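Local coordinates for molybdenum cofactor biosynthesis protein (Pyrococcus furiosus, PDB 1XI8), which belongs to the MoeA family and probably acts as a molybdopterin molybdotransferase, inserting molybdenum into molybdopterin during molybdenum cofactor biosynthesis, at residues I160-G165 / P170-L175; E228-E233 / T312-F317; I235-V240 / E252-E257. All coordinates share one frame; numbering follows the deposited sequence.

How the contacts relate
From the N terminus, contact 1 comes first: it closes a short loop between strand 160-162 and helix 170-179, within the MoeA N-terminal region. Contacts 2 and 3 both lie within the probable molybdopterin-binding domain. Contact 2 opens at the end of helix 219-229 and closes 79 residues later, on helix 307-326. Contact 3 is nested within that long loop, tying strand 233-239 to helix 244-257 across a short connection. The first segments of contacts 2 and 3 almost adjoin in sequence, yet their centres lie about 17 Å apart. Contact 1 stands apart in series, its centre about 24 Å from that of contact 2 and about 35 Å from that of contact 3.

Contact 1 (I160-G165 / P170-L175); sequences IALKKG and PQDLAL
Leu162 pushes its two methyls against the first turns of helix 170-179, one branch to each kind of oxygen on Asp172. CD1 lies 3.8 Å from the backbone O of Asp172, and CD2 lies 3.8 Å from the carboxylate OD2 of the same residue. The two side chains cross obliquely, and no hydrogen bond joins the segments. CD2 of Leu162 also meets CD2 of Leu175 at 4.2 Å, so one methyl touches two residues a helical turn apart. Leu175 has CG anti to its backbone N (chi1 -175°), which carries CD2 out from the helix to Ala161. There this methyl sits 4.1 Å from Ala161 CB and 3.9 Å from Ala161 O. The chain turns a corner at Ala161, and Ala161 and Leu162 both face Ile51, a classic beta bulge in the two-stranded antiparallel sheet 51-52/160-162; both also touch the helix. This small sheet and helix 170-179 thus pack together within the MoeA N-terminal region. The tight side is closed further by the second subunit, whose Val377 packs on both Leu162 and Asp172. The polar end of Asp172 is held by Arg169, just before the helix, in a salt bridge to OD1. Away from the leucines, Ile160 and the loop after the strand are looser. Ile160 and the modelled part of Lys163 are exposed, and neither touches the helix segment. Lys164 takes its NZ to Glu30 in a salt bridge, while its backbone N bonds Asp50 OD2.

Contact 2 (E228-E233 / T312-F317); sequences ERYFGE and TQFHLF
Tyr230 meets Phe314 and His315 in an aromatic cluster, which joins the end of helix 219-229 to helix 307-326 in the probable molybdopterin-binding domain. Tyr230 is the first residue to leave helical geometry after helix 219-229. Its CG is anti to the carbonyl carbon (chi1 -71°), and the ring reaches across to the other helix. CD2 of Tyr230 enters at the edge of the Phe314 ring, in its plane, 3.6 Å from CE1, while Phe314 CZ also touches Tyr230 CB at 4.0 Å. The two planes are inclined at 47°. Phe314 has CG anti to the backbone N (chi1 180°), which sends its ring toward Tyr230. The neighbouring His315 brings CE1 near the phenol end, and the His315 and Tyr230 planes stand nearly perpendicular. Within the helix, CD1 of Phe314 lies over one face of the imidazole, near its rim. The phenol oxygen is hydrogen-bonded to the backbone O of Tyr403 at the C terminus, and at the edge of the His315 ring that same Tyr230 OH lies 4.1 Å from CE1.

Contact 3 (I235-V240 / E252-E257); sequences ILYGVV and EKAKRE
Tyr237 leans its ring on Ala254, CE2 lying 3.4 Å from the CB methyl. Beyond this apolar contact the phenol OH donates a 2.7 Å hydrogen bond to Glu257 OE1. The acceptor oxygen lies at the edge of the ring, near its plane; the carboxylate is turned 52° from the ring, and the OH meets OE1 from above the carboxylate plane. The other oxygen is held from within the helix: Lys253 NZ, brought round by a bend at the end of its chain, forms a salt bridge with Glu257 OE2 at 3.0 Å, on the syn side, 29° out of the carboxylate plane. With each oxygen bonded to a different partner, the carboxylate's rotation is probably restricted. On its way, Lys253 CD passes 4.1 Å from Tyr237 CE1. A phenylalanine in place of Tyr237 would probably leave Glu257 OE1 without its hydroxyl mate and the carboxylate freer to turn about its remaining bond to Lys253. Strand 235-239 and helix segment 252-257 run antiparallel, axes 10.4 Å apart, as expected of a beta-alpha-beta crossover. Strand 233-239 is outermost in its mixed sheet within this chain; helix 244-257 carries the chain past strand 191-196 to the parallel strand 260-263.

Contact 1 (I160-G165 / P170-L175)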
loop_
_atom_site.group_PDB
_atom_site.type_symbol
_atom_site.label_atom_id
_atom_site.label_comp_id
_atom_site.label_asym_id
_atom_site.label_seq_id
_atom_site.Cartn_x
_atom_site.Cartn_y
_atom_site.Cartn_z
ATOM N N ILE A 160 4.402 -19.577 -17.183
ATOM C CA ILE A 160 3.775 -19.060 -15.965
ATOM C C ILE A 160 3.403 -17.588 -16.169
ATOM O O ILE A 160 4.268 -16.720 -16.340
ATOM C CB ILE A 160 4.655 -19.237 -14.700
ATOM C CG1 ILE A 160 5.869 -18.301 -14.749
ATOM C CG2 ILE A 160 5.066 -20.710 -14.531
ATOM C CD1 ILE A 160 6.786 -18.361 -13.494
ATOM N N ALA A 161 2.107 -17.315 -16.177
ATOM C CA ALA A 161 1.632 -15.941 -16.290
ATOM C C ALA A 161 1.810 -15.178 -14.969
ATOM O O ALA A 161 2.219 -14.025 -14.980
ATOM C CB ALA A 161 0.176 -15.908 -16.755
ATOM N N LEU A 162 1.500 -15.831 -13.846
ATOM C CA LEU A 162 1.660 -15.232 -12.510
ATOM C C LEU A 162 2.175 -16.253 -11.512
ATOM O O LEU A 162 1.698 -17.385 -11.479
ATOM C CB LEU A 162 0.335 -14.658 -12.004
ATOM C CG LEU A 162 -0.346 -13.566 -12.824
ATOM C CD1 LEU A 162 -1.741 -13.290 -12.310
ATOM C CD2 LEU A 162 0.492 -12.305 -12.795
ATOM N N LYS A 163 3.139 -15.857 -10.688
ATOM C CA LYS A 163 3.742 -16.783 -9.722
ATOM C C LYS A 163 2.972 -16.935 -8.406
ATOM O O LYS A 163 2.388 -15.986 -7.908
ATOM C CB LYS A 163 5.177 -16.366 -9.404
ATOM C CG LYS A 163 6.160 -16.532 -10.549
ATOM C CD LYS A 163 7.606 -16.400 -10.059
ATOM N N LYS A 164 2.986 -18.145 -7.855
ATOM C CA LYS A 164 2.468 -18.407 -6.524
ATOM C C LYS A 164 3.057 -17.372 -5.589
ATOM O O LYS A 164 4.245 -17.080 -5.671
ATOM C CB LYS A 164 2.901 -19.796 -6.056
ATOM C CG LYS A 164 2.089 -20.323 -4.892
ATOM C CD LYS A 164 2.591 -21.650 -4.319
ATOM C CE LYS A 164 3.427 -21.415 -3.076
ATOM N NZ LYS A 164 3.621 -22.672 -2.282
ATOM N N GLY A 165 2.237 -16.802 -4.710
ATOM C CA GLY A 165 2.726 -15.809 -3.761
ATOM C C GLY A 165 2.562 -14.361 -4.195
ATOM O O GLY A 165 2.889 -13.435 -3.434
ATOM N N PRO A 170 -3.991 -4.338 -9.558
ATOM C CA PRO A 170 -4.972 -4.094 -10.609
ATOM C C PRO A 170 -4.599 -4.754 -11.933
ATOM O O PRO A 170 -5.473 -5.296 -12.603
ATOM C CB PRO A 170 -4.976 -2.569 -10.734
ATOM C CG PRO A 170 -4.545 -2.089 -9.389
ATOM C CD PRO A 170 -3.565 -3.095 -8.891
ATOM N N GLN A 171 -3.324 -4.718 -12.311
ATOM C CA GLN A 171 -2.916 -5.311 -13.593
ATOM C C GLN A 171 -2.855 -6.842 -13.527
ATOM O O GLN A 171 -3.030 -7.528 -14.547
ATOM C CB GLN A 171 -1.595 -4.725 -14.118
ATOM C CG GLN A 171 -0.360 -4.925 -13.230
ATOM C CD GLN A 171 -0.173 -3.813 -12.184
ATOM O OE1 GLN A 171 -1.133 -3.347 -11.567
ATOM N NE2 GLN A 171 1.077 -3.397 -11.984
ATOM N N ASP A 172 -2.607 -7.374 -12.330
ATOM C CA ASP A 172 -2.570 -8.818 -12.150
ATOM C C ASP A 172 -3.955 -9.383 -12.409
ATOM O O ASP A 172 -4.100 -10.430 -13.024
ATOM C CB ASP A 172 -2.096 -9.190 -10.741
ATOM C CG ASP A 172 -0.659 -8.804 -10.482
ATOM O OD1 ASP A 172 -0.327 -8.486 -9.316
ATOM O OD2 ASP A 172 0.138 -8.821 -11.445
ATOM N N LEU A 173 -4.975 -8.674 -11.936
ATOM C CA LEU A 173 -6.359 -9.084 -12.163
ATOM C C LEU A 173 -6.717 -8.976 -13.648
ATOM O O LEU A 173 -7.447 -9.811 -14.192
ATOM C CB LEU A 173 -7.329 -8.245 -11.327
ATOM C CG LEU A 173 -7.112 -8.162 -9.815
ATOM C CD1 LEU A 173 -8.196 -7.294 -9.197
ATOM C CD2 LEU A 173 -7.081 -9.527 -9.151
ATOM N N ALA A 174 -6.199 -7.939 -14.296
ATOM C CA ALA A 174 -6.424 -7.746 -15.715
ATOM C C ALA A 174 -5.833 -8.899 -16.525
ATOM O O ALA A 174 -6.419 -9.315 -17.523
ATOM C CB ALA A 174 -5.852 -6.416 -16.168
ATOM N N LEU A 175 -4.686 -9.420 -16.105
ATOM C CA LEU A 175 -4.099 -10.539 -16.825
ATOM C C LEU A 175 -4.929 -11.812 -16.613
ATOM O O LEU A 175 -5.137 -12.591 -17.550
ATOM C CB LEU A 175 -2.633 -10.751 -16.454
ATOM C CG LEU A 175 -1.886 -11.830 -17.248
ATOM C CD1 LEU A 175 -2.080 -11.659 -18.755
ATOM C CD2 LEU A 175 -0.418 -11.846 -16.899
#

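Contact 2 (E228-E233 / T312-F317)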
loop_
_atom_site.group_PDB
_atom_site.type_symbol
_atom_site.label_atom_id
_atom_site.label_comp_id
_atom_site.label_asym_id
_atom_site.label_seq_id
_atom_site.Cartn_x
_atom_site.Cartn_y
_atom_site.Cartn_z
ATOM N N GLU A 228 -4.718 -6.967 9.129
ATOM C CA GLU A 228 -5.511 -6.701 7.949
ATOM C C GLU A 228 -4.615 -6.257 6.801
ATOM O O GLU A 228 -4.739 -6.740 5.684
ATOM C CB GLU A 228 -6.507 -5.592 8.274
ATOM C CG GLU A 228 -7.221 -5.019 7.089
ATOM C CD GLU A 228 -8.343 -5.916 6.653
ATOM O OE1 GLU A 228 -8.783 -6.719 7.514
ATOM O OE2 GLU A 228 -8.777 -5.819 5.473
ATOM N N ARG A 229 -3.703 -5.331 7.087
ATOM C CA ARG A 229 -2.783 -4.818 6.082
ATOM C C ARG A 229 -1.815 -5.898 5.619
ATOM O O ARG A 229 -1.349 -5.873 4.477
ATOM C CB ARG A 229 -2.012 -3.610 6.625
ATOM C CG ARG A 229 -0.896 -3.104 5.726
ATOM C CD ARG A 229 -0.359 -1.748 6.180
ATOM N NE ARG A 229 0.722 -1.269 5.315
ATOM C CZ ARG A 229 0.550 -0.632 4.154
ATOM N NH1 ARG A 229 -0.665 -0.377 3.681
ATOM N NH2 ARG A 229 1.606 -0.246 3.453
ATOM N N TYR A 230 -1.516 -6.846 6.500
ATOM C CA TYR A 230 -0.543 -7.890 6.165
ATOM C C TYR A 230 -1.091 -9.314 6.151
ATOM O O TYR A 230 -0.623 -10.183 6.879
ATOM C CB TYR A 230 0.734 -7.765 7.018
ATOM C CG TYR A 230 1.544 -6.560 6.618
ATOM C CD1 TYR A 230 2.341 -6.581 5.482
ATOM C CD2 TYR A 230 1.482 -5.388 7.355
ATOM C CE1 TYR A 230 3.071 -5.476 5.098
ATOM C CE2 TYR A 230 2.204 -4.276 6.984
ATOM C CZ TYR A 230 2.997 -4.322 5.854
ATOM O OH TYR A 230 3.716 -3.205 5.497
ATOM N N PHE A 231 -2.092 -9.511 5.298
ATOM C CA PHE A 231 -2.554 -10.823 4.829
ATOM C C PHE A 231 -3.486 -11.627 5.726
ATOM O O PHE A 231 -4.134 -12.550 5.255
ATOM C CB PHE A 231 -1.363 -11.671 4.374
ATOM C CG PHE A 231 -0.346 -10.890 3.611
ATOM C CD1 PHE A 231 -0.690 -10.256 2.436
ATOM C CD2 PHE A 231 0.953 -10.771 4.074
ATOM C CE1 PHE A 231 0.246 -9.523 1.738
ATOM C CE2 PHE A 231 1.891 -10.040 3.380
ATOM C CZ PHE A 231 1.540 -9.420 2.213
ATOM N N GLY A 232 -3.571 -11.283 7.003
ATOM C CA GLY A 232 -4.390 -12.057 7.936
ATOM C C GLY A 232 -5.813 -11.573 8.179
ATOM O O GLY A 232 -6.230 -10.532 7.687
ATOM N N GLU A 233 -6.561 -12.366 8.938
ATOM C CA GLU A 233 -7.906 -12.012 9.361
ATOM C C GLU A 233 -7.890 -11.846 10.882
ATOM O O GLU A 233 -7.656 -12.809 11.610
ATOM C CB GLU A 233 -8.908 -13.087 8.932
ATOM C CG GLU A 233 -10.335 -12.866 9.468
ATOM C CD GLU A 233 -11.348 -13.896 8.962
ATOM O OE1 GLU A 233 -10.974 -14.768 8.133
ATOM O OE2 GLU A 233 -12.527 -13.827 9.395
ATOM N N THR A 312 6.585 -1.961 16.685
ATOM C CA THR A 312 7.941 -2.412 16.413
ATOM C C THR A 312 8.014 -3.926 16.291
ATOM O O THR A 312 8.579 -4.451 15.335
ATOM C CB THR A 312 8.899 -1.966 17.515
ATOM O OG1 THR A 312 9.005 -0.546 17.482
ATOM C CG2 THR A 312 10.278 -2.579 17.303
ATOM N N GLN A 313 7.429 -4.608 17.268
ATOM C CA GLN A 313 7.383 -6.053 17.288
ATOM C C GLN A 313 6.601 -6.603 16.100
ATOM O O GLN A 313 6.957 -7.646 15.549
ATOM C CB GLN A 313 6.799 -6.550 18.616
ATOM C CG GLN A 313 7.712 -6.330 19.816
ATOM C CD GLN A 313 7.018 -6.567 21.153
ATOM O OE1 GLN A 313 5.786 -6.513 21.265
ATOM N NE2 GLN A 313 7.811 -6.822 22.181
ATOM N N PHE A 314 5.544 -5.904 15.692
ATOM C CA PHE A 314 4.759 -6.380 14.551
ATOM C C PHE A 314 5.583 -6.401 13.274
ATOM O O PHE A 314 5.608 -7.409 12.572
ATOM C CB PHE A 314 3.466 -5.583 14.321
ATOM C CG PHE A 314 2.681 -6.081 13.145
ATOM C CD1 PHE A 314 2.975 -5.648 11.863
ATOM C CD2 PHE A 314 1.672 -7.011 13.312
ATOM C CE1 PHE A 314 2.266 -6.120 10.777
ATOM C CE2 PHE A 314 0.956 -7.485 12.223
ATOM C CZ PHE A 314 1.255 -7.036 10.959
ATOM N N HIS A 315 6.247 -5.286 12.985
ATOM C CA HIS A 315 7.066 -5.160 11.779
ATOM C C HIS A 315 8.334 -6.013 11.788
ATOM O O HIS A 315 8.748 -6.517 10.746
ATOM C CB HIS A 315 7.415 -3.695 11.498
ATOM C CG HIS A 315 6.293 -2.925 10.874
ATOM N ND1 HIS A 315 6.063 -2.915 9.516
ATOM C CD2 HIS A 315 5.332 -2.144 11.423
ATOM C CE1 HIS A 315 5.013 -2.162 9.255
ATOM N NE2 HIS A 315 4.551 -1.683 10.394
ATOM N N LEU A 316 8.949 -6.187 12.952
ATOM C CA LEU A 316 10.169 -6.977 13.013
ATOM C C LEU A 316 9.887 -8.480 13.080
ATOM O O LEU A 316 10.743 -9.285 12.738
ATOM C CB LEU A 316 11.056 -6.525 14.179
ATOM C CG LEU A 316 11.604 -5.093 14.138
ATOM C CD1 LEU A 316 12.582 -4.879 15.251
ATOM C CD2 LEU A 316 12.263 -4.796 12.815
ATOM N N PHE A 317 8.681 -8.857 13.495
ATOM C CA PHE A 317 8.342 -10.268 13.647
ATOM C C PHE A 317 7.015 -10.729 13.014
ATOM O O PHE A 317 7.007 -11.597 12.141
ATOM C CB PHE A 317 8.344 -10.654 15.132
ATOM C CG PHE A 317 9.713 -10.781 15.733
ATOM C CD1 PHE A 317 10.259 -9.745 16.476
ATOM C CD2 PHE A 317 10.451 -11.944 15.566
ATOM C CE1 PHE A 317 11.518 -9.862 17.034
ATOM C CE2 PHE A 317 11.700 -12.066 16.122
ATOM C CZ PHE A 317 12.238 -11.021 16.858
#

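Contact 3 (I235-V240 / E252-E257)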
loop_
_atom_site.group_PDB
_atom_site.type_symbol
_atom_site.label_atom_id
_atom_site.label_comp_id
_atom_site.label_asym_id
_atom_site.label_seq_id
_atom_site.Cartn_x
_atom_site.Cartn_y
_atom_site.Cartn_z
ATOM N N ILE A 235 -9.156 -11.540 14.678
ATOM C CA ILE A 235 -10.244 -12.042 15.485
ATOM C C ILE A 235 -10.029 -11.535 16.907
ATOM O O ILE A 235 -9.066 -11.897 17.571
ATOM C CB ILE A 235 -10.293 -13.580 15.424
ATOM C CG1 ILE A 235 -10.545 -14.019 13.972
ATOM C CG2 ILE A 235 -11.353 -14.139 16.376
ATOM C CD1 ILE A 235 -10.396 -15.482 13.738
ATOM N N LEU A 236 -10.923 -10.665 17.359
ATOM C CA LEU A 236 -10.781 -10.014 18.654
ATOM C C LEU A 236 -11.388 -10.821 19.790
ATOM O O LEU A 236 -12.548 -11.217 19.729
ATOM C CB LEU A 236 -11.407 -8.620 18.609
ATOM C CG LEU A 236 -10.650 -7.724 17.635
ATOM C CD1 LEU A 236 -11.493 -6.541 17.229
ATOM C CD2 LEU A 236 -9.313 -7.273 18.235
ATOM N N TYR A 237 -10.590 -11.067 20.820
ATOM C CA TYR A 237 -11.066 -11.772 21.996
ATOM C C TYR A 237 -11.244 -10.799 23.155
ATOM O O TYR A 237 -11.632 -11.188 24.249
ATOM C CB TYR A 237 -10.123 -12.915 22.360
ATOM C CG TYR A 237 -10.160 -14.026 21.343
ATOM C CD1 TYR A 237 -11.249 -14.893 21.287
ATOM C CD2 TYR A 237 -9.120 -14.215 20.434
ATOM C CE1 TYR A 237 -11.308 -15.913 20.368
ATOM C CE2 TYR A 237 -9.172 -15.242 19.503
ATOM C CZ TYR A 237 -10.274 -16.087 19.483
ATOM O OH TYR A 237 -10.364 -17.108 18.572
ATOM N N GLY A 238 -10.962 -9.529 22.894
ATOM C CA GLY A 238 -11.167 -8.480 23.880
ATOM C C GLY A 238 -10.086 -8.411 24.937
ATOM O O GLY A 238 -8.984 -8.932 24.755
ATOM N N VAL A 239 -10.404 -7.751 26.048
ATOM C CA VAL A 239 -9.469 -7.665 27.153
ATOM C C VAL A 239 -9.786 -8.783 28.135
ATOM O O VAL A 239 -10.944 -9.153 28.315
ATOM C CB VAL A 239 -9.480 -6.273 27.876
ATOM C CG1 VAL A 239 -9.550 -5.138 26.861
ATOM C CG2 VAL A 239 -10.657 -6.168 28.802
ATOM N N VAL A 240 -8.749 -9.341 28.743
ATOM C CA VAL A 240 -8.945 -10.344 29.763
ATOM C C VAL A 240 -8.175 -9.883 30.982
ATOM O O VAL A 240 -7.074 -9.354 30.851
ATOM C CB VAL A 240 -8.506 -11.781 29.314
ATOM C CG1 VAL A 240 -9.082 -12.115 27.947
ATOM C CG2 VAL A 240 -7.000 -11.923 29.303
ATOM N N GLU A 252 -6.125 -20.722 25.121
ATOM C CA GLU A 252 -6.525 -22.024 24.608
ATOM C C GLU A 252 -7.638 -21.895 23.577
ATOM O O GLU A 252 -7.632 -22.597 22.573
ATOM C CB GLU A 252 -6.899 -22.962 25.762
ATOM C CG GLU A 252 -5.677 -23.358 26.582
ATOM C CD GLU A 252 -4.493 -23.739 25.690
ATOM O OE1 GLU A 252 -3.562 -22.911 25.556
ATOM O OE2 GLU A 252 -4.502 -24.853 25.111
ATOM N N LYS A 253 -8.573 -20.983 23.822
ATOM C CA LYS A 253 -9.650 -20.726 22.872
ATOM C C LYS A 253 -9.086 -20.189 21.549
ATOM O O LYS A 253 -9.465 -20.642 20.472
ATOM C CB LYS A 253 -10.652 -19.742 23.463
ATOM C CG LYS A 253 -11.963 -19.627 22.702
ATOM C CD LYS A 253 -12.814 -18.480 23.257
ATOM C CE LYS A 253 -14.290 -18.642 22.961
ATOM N NZ LYS A 253 -14.604 -18.657 21.512
ATOM N N ALA A 254 -8.168 -19.234 21.632
ATOM C CA ALA A 254 -7.606 -18.639 20.428
ATOM C C ALA A 254 -6.752 -19.642 19.652
ATOM O O ALA A 254 -6.827 -19.691 18.429
ATOM C CB ALA A 254 -6.816 -17.378 20.759
ATOM N N LYS A 255 -5.946 -20.440 20.355
ATOM C CA LYS A 255 -5.177 -21.516 19.700
ATOM C C LYS A 255 -6.088 -22.471 18.922
ATOM O O LYS A 255 -5.706 -22.954 17.863
ATOM C CB LYS A 255 -4.343 -22.327 20.693
ATOM C CG LYS A 255 -3.124 -21.627 21.287
ATOM C CD LYS A 255 -2.127 -22.685 21.732
ATOM C CE LYS A 255 -1.413 -22.346 23.028
ATOM N NZ LYS A 255 -0.783 -23.583 23.613
ATOM N N ARG A 256 -7.287 -22.736 19.441
ATOM C CA ARG A 256 -8.212 -23.639 18.765
ATOM C C ARG A 256 -8.729 -23.050 17.470
ATOM O O ARG A 256 -8.981 -23.771 16.517
ATOM C CB ARG A 256 -9.418 -23.994 19.655
ATOM C CG ARG A 256 -9.073 -24.756 20.926
ATOM C CD ARG A 256 -10.303 -25.467 21.534
ATOM N NE ARG A 256 -11.372 -24.556 21.952
ATOM C CZ ARG A 256 -11.490 -24.081 23.190
ATOM N NH1 ARG A 256 -10.604 -24.435 24.117
ATOM N NH2 ARG A 256 -12.483 -23.251 23.502
ATOM N N GLU A 257 -8.890 -21.737 17.441
ATOM C CA GLU A 257 -9.559 -21.081 16.330
ATOM C C GLU A 257 -8.615 -20.413 15.329
ATOM O O GLU A 257 -9.020 -20.101 14.211
ATOM C CB GLU A 257 -10.563 -20.055 16.880
ATOM C CG GLU A 257 -11.525 -20.656 17.905
ATOM C CD GLU A 257 -12.590 -19.679 18.413
ATOM O OE1 GLU A 257 -12.579 -18.484 18.032
ATOM O OE2 GLU A 257 -13.446 -20.114 19.209
#